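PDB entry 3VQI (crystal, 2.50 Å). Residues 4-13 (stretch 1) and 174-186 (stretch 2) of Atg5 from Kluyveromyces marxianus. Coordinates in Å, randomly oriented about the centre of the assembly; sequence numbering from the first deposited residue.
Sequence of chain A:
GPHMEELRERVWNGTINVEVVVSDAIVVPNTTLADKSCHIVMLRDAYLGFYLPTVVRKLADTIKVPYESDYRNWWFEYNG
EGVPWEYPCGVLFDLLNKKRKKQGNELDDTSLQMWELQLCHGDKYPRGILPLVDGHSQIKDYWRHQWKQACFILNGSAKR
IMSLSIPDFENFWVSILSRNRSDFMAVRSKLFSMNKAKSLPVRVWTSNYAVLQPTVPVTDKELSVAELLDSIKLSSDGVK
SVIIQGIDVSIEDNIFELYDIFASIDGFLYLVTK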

# COMPACT_ATOMS: atom_id res chain seq x y z
N MET A 4 15.29 15.53 9.46
CA MET A 4 15.75 14.74 10.64
C MET A 4 14.68 13.73 11.03
O MET A 4 14.79 12.53 10.74
CB MET A 4 16.05 15.68 11.81
N GLU A 5 13.64 14.23 11.70
CA GLU A 5 12.51 13.41 12.13
C GLU A 5 11.25 13.99 11.53
O GLU A 5 10.22 13.32 11.43
CB GLU A 5 12.39 13.42 13.66
CG GLU A 5 13.02 12.21 14.32
CD GLU A 5 12.20 10.95 14.11
OE1 GLU A 5 11.09 10.87 14.68
OE2 GLU A 5 12.66 10.05 13.38
N GLU A 6 11.35 15.25 11.11
CA GLU A 6 10.23 15.96 10.50
C GLU A 6 9.58 15.12 9.41
O GLU A 6 8.39 14.79 9.49
CB GLU A 6 10.73 17.29 9.93
N LEU A 7 10.36 14.80 8.38
CA LEU A 7 9.87 14.01 7.25
C LEU A 7 9.11 12.77 7.68
O LEU A 7 7.92 12.62 7.38
CB LEU A 7 11.04 13.59 6.35
CG LEU A 7 11.70 14.70 5.55
CD1 LEU A 7 12.86 14.13 4.76
CD2 LEU A 7 10.68 15.35 4.63
N ARG A 8 9.80 11.88 8.39
CA ARG A 8 9.19 10.64 8.84
C ARG A 8 7.79 10.82 9.42
O ARG A 8 6.97 9.91 9.38
CB ARG A 8 10.10 9.96 9.86
CG ARG A 8 11.42 9.55 9.26
CD ARG A 8 12.26 8.84 10.28
NE ARG A 8 13.59 8.58 9.74
CZ ARG A 8 14.57 8.00 10.43
NH1 ARG A 8 14.37 7.63 11.69
NH2 ARG A 8 15.75 7.82 9.86
N GLU A 9 7.52 12.00 9.97
CA GLU A 9 6.20 12.26 10.53
C GLU A 9 5.20 12.52 9.41
O GLU A 9 4.14 11.89 9.37
CB GLU A 9 6.27 13.47 11.46
CG GLU A 9 6.10 13.13 12.93
CD GLU A 9 4.70 13.40 13.42
OE1 GLU A 9 3.97 12.43 13.71
OE2 GLU A 9 4.34 14.60 13.49
N ARG A 10 5.55 13.43 8.50
CA ARG A 10 4.68 13.75 7.37
C ARG A 10 4.29 12.49 6.62
O ARG A 10 3.13 12.32 6.23
CB ARG A 10 5.39 14.71 6.41
CG ARG A 10 5.51 16.13 6.89
CD ARG A 10 6.95 16.60 6.82
NE ARG A 10 7.06 18.02 7.13
CZ ARG A 10 8.21 18.65 7.33
NH1 ARG A 10 9.36 17.98 7.26
NH2 ARG A 10 8.22 19.95 7.62
N VAL A 11 5.26 11.60 6.42
CA VAL A 11 5.04 10.35 5.71
C VAL A 11 4.04 9.47 6.47
O VAL A 11 3.03 9.02 5.90
CB VAL A 11 6.37 9.59 5.52
CG1 VAL A 11 6.11 8.21 4.96
CG2 VAL A 11 7.27 10.37 4.57
N TRP A 12 4.30 9.24 7.75
CA TRP A 12 3.41 8.43 8.57
C TRP A 12 1.99 8.98 8.55
O TRP A 12 1.02 8.22 8.59
CB TRP A 12 3.93 8.40 10.00
CG TRP A 12 3.05 7.65 10.92
CD1 TRP A 12 2.15 8.16 11.80
CD2 TRP A 12 3.04 6.24 11.10
NE1 TRP A 12 1.59 7.15 12.54
CE2 TRP A 12 2.12 5.96 12.13
CE3 TRP A 12 3.74 5.18 10.50
CZ2 TRP A 12 1.87 4.66 12.58
CZ3 TRP A 12 3.49 3.88 10.94
CH2 TRP A 12 2.56 3.64 11.97
N ASN A 13 1.87 10.30 8.47
CA ASN A 13 0.56 10.93 8.43
C ASN A 13 0.13 11.25 7.00
O ASN A 13 -0.85 11.97 6.79
CB ASN A 13 0.58 12.21 9.26
CG ASN A 13 0.60 11.93 10.75
OD1 ASN A 13 0.70 12.84 11.56
ND2 ASN A 13 0.49 10.66 11.12
N VAL A 174 -1.31 -3.42 15.76
CA VAL A 174 -2.12 -2.36 16.34
C VAL A 174 -1.61 -0.95 16.04
O VAL A 174 -2.41 -0.04 15.83
CB VAL A 174 -2.27 -2.55 17.87
CG1 VAL A 174 -2.84 -1.31 18.51
CG2 VAL A 174 -3.18 -3.74 18.15
N SER A 175 -0.29 -0.77 16.01
CA SER A 175 0.28 0.55 15.74
C SER A 175 -0.22 1.12 14.41
O SER A 175 -0.45 2.33 14.28
CB SER A 175 1.80 0.47 15.69
OG SER A 175 2.23 -0.10 14.47
N ILE A 176 -0.41 0.24 13.44
CA ILE A 176 -0.87 0.64 12.13
C ILE A 176 -2.34 1.03 12.13
O ILE A 176 -2.77 1.85 11.31
CB ILE A 176 -0.60 -0.49 11.10
CG1 ILE A 176 0.92 -0.63 10.93
CG2 ILE A 176 -1.28 -0.19 9.77
CD1 ILE A 176 1.33 -1.50 9.81
N LEU A 177 -3.11 0.46 13.05
CA LEU A 177 -4.53 0.77 13.14
C LEU A 177 -4.74 2.00 14.03
O LEU A 177 -5.60 2.83 13.76
CB LEU A 177 -5.30 -0.43 13.72
CG LEU A 177 -5.11 -1.77 13.00
CD1 LEU A 177 -5.68 -2.91 13.84
CD2 LEU A 177 -5.75 -1.71 11.62
N SER A 178 -3.93 2.12 15.08
CA SER A 178 -4.07 3.24 16.01
C SER A 178 -3.25 4.44 15.60
O SER A 178 -3.42 5.53 16.14
CB SER A 178 -3.64 2.83 17.42
OG SER A 178 -2.23 2.70 17.51
N ARG A 179 -2.36 4.25 14.64
CA ARG A 179 -1.52 5.33 14.18
C ARG A 179 -0.53 5.76 15.27
O ARG A 179 -0.13 6.91 15.35
CB ARG A 179 -2.39 6.51 13.74
CG ARG A 179 -3.21 6.24 12.49
CD ARG A 179 -2.31 6.24 11.27
NE ARG A 179 -2.04 4.89 10.77
CZ ARG A 179 -1.13 4.62 9.84
NH1 ARG A 179 -0.40 5.59 9.30
NH2 ARG A 179 -0.95 3.37 9.43
N ASN A 180 -0.15 4.81 16.13
CA ASN A 180 0.84 5.09 17.16
C ASN A 180 2.19 4.84 16.53
O ASN A 180 2.67 3.69 16.45
CB ASN A 180 0.71 4.18 18.37
CG ASN A 180 1.67 4.56 19.47
OD1 ASN A 180 2.74 5.11 19.21
ND2 ASN A 180 1.31 4.25 20.71
N ARG A 181 2.83 5.92 16.10
CA ARG A 181 4.13 5.83 15.43
C ARG A 181 5.32 5.33 16.21
O ARG A 181 6.09 4.53 15.70
CB ARG A 181 4.49 7.17 14.84
CG ARG A 181 4.87 7.08 13.40
CD ARG A 181 5.75 8.25 13.03
NE ARG A 181 7.18 7.92 12.98
CZ ARG A 181 8.15 8.71 13.43
NH1 ARG A 181 7.82 9.88 13.97
NH2 ARG A 181 9.43 8.36 13.29
N SER A 182 5.48 5.81 17.43
CA SER A 182 6.58 5.40 18.29
C SER A 182 6.45 3.90 18.55
O SER A 182 7.45 3.18 18.64
CB SER A 182 6.55 6.17 19.61
OG SER A 182 6.59 7.56 19.35
N ASP A 183 5.21 3.45 18.66
CA ASP A 183 4.94 2.04 18.88
C ASP A 183 5.39 1.25 17.66
O ASP A 183 5.94 0.16 17.77
CB ASP A 183 3.45 1.81 19.12
CG ASP A 183 3.06 1.97 20.58
OD1 ASP A 183 3.77 2.70 21.32
OD2 ASP A 183 2.04 1.38 20.99
N PHE A 184 5.16 1.82 16.48
CA PHE A 184 5.54 1.18 15.23
C PHE A 184 7.06 1.13 15.09
O PHE A 184 7.63 0.05 14.94
CB PHE A 184 4.90 1.93 14.04
CG PHE A 184 5.29 1.37 12.70
CD1 PHE A 184 6.32 1.96 11.96
CD2 PHE A 184 4.67 0.23 12.20
CE1 PHE A 184 6.73 1.41 10.75
CE2 PHE A 184 5.07 -0.32 10.99
CZ PHE A 184 6.10 0.27 10.26
N MET A 185 7.70 2.29 15.15
CA MET A 185 9.17 2.36 15.04
C MET A 185 9.84 1.46 16.07
O MET A 185 10.89 0.88 15.82
CB MET A 185 9.66 3.80 15.24
CG MET A 185 9.17 4.80 14.20
SD MET A 185 9.75 4.42 12.53
CE MET A 185 11.37 5.25 12.53
N ALA A 186 9.21 1.34 17.24
CA ALA A 186 9.74 0.53 18.33
C ALA A 186 10.04 -0.88 17.88
O ALA A 186 11.18 -1.33 17.98
CB ALA A 186 8.76 0.51 19.49

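Contact between the N-terminal helix of Atg5 (residues 6-12) and a helix-turn-helix segment more than 160 residues later in the same chain. The two stretches bury 510 Å² between them, both sides summed, and most of it gathers round three residues: Trp12, Arg181 and Arg179. Helix 6-12 and helix 181-186 run at 106° to each other, with a closest axial approach of 12.1 Å. Across that spacing, the long side chains of Trp12, Arg179 and Arg181 make the main contacts, and the nearest pair of CA atoms across the stretches is Trp12 CA and Arg181 CA, 7.4 Å apart.

Trp12, in the last turn of its helix, has its CA-to-CB bond directed toward the other stretch and a t rotamer at chi1 (178°). Its buried indole is held between two arginines on opposite faces. Over one face the guanidinium of Arg179 lies flat, with planes at 13° and centres 4.3 Å apart. Arg179 CZ sits 4.3 Å from the centroid of the six-membered ring of Trp12 and only 20° off its normal, so the positive charge rests over the pi cloud in a cation-pi arrangement. Over the other face, Arg181 CG is 3.0 Å from the centroid of the five-membered ring of Trp12, 10° off the normal: here the aliphatic part of an arginine, not its charge, makes a very close CH-pi contact. The indole nitrogen is also used, since Trp12 NE1 donates a weak hydrogen bond to Arg179 O at 3.3 Å. Near the ring plane, Trp12 CZ2 meets the backbone atom Ser175 O at 3.7 Å. Phe184 adds apolar packing, with Trp12 CZ3 lying 3.6 Å from Phe184 CG; the two six-membered rings are oblique, their planes at 41° and centroids 5.0 Å apart.

Arg179 leaves the preceding helix with positive phi (68°). Its CA-to-CB bond points sideways, yet the end of its side chain comes nearer to Trp12. The guanidinium is anchored from its own stretch: Arg179 NE and Arg179 NH2 both donate to Ile176 O, at 3.2 and 3.0 Å, which helps hold the planar group against the indole. Arg179 NH1 also lies 3.1 Å from Trp12 O. The next helix starts directly beyond this turn, capped by Asn180, whose OD1 accepts from Asp183 N at 3.0 Å.

Arg181 continues past the indole along helix 6-12 to Glu5, the N-cap residue. Its guanidinium forms a salt bridge there, Glu5 OE1 to Arg181 NH2 at 3.3 Å; Glu5 OE1 also accepts from Arg181 NH1 at 3.5 Å, and both hydrogen bonds are weak. The carboxylate oxygen lies near the guanidinium plane, while Arg8 CB packs over one face, 3.8 Å from Arg181 NH2. The other oxygen of the same carboxylate, Glu5 OE2, pairs with Arg8 NH1 at 3.4 Å, so one glutamate serves an arginine from each stretch. Arg8 NH1 also approaches Met185 CE, at 3.9 Å.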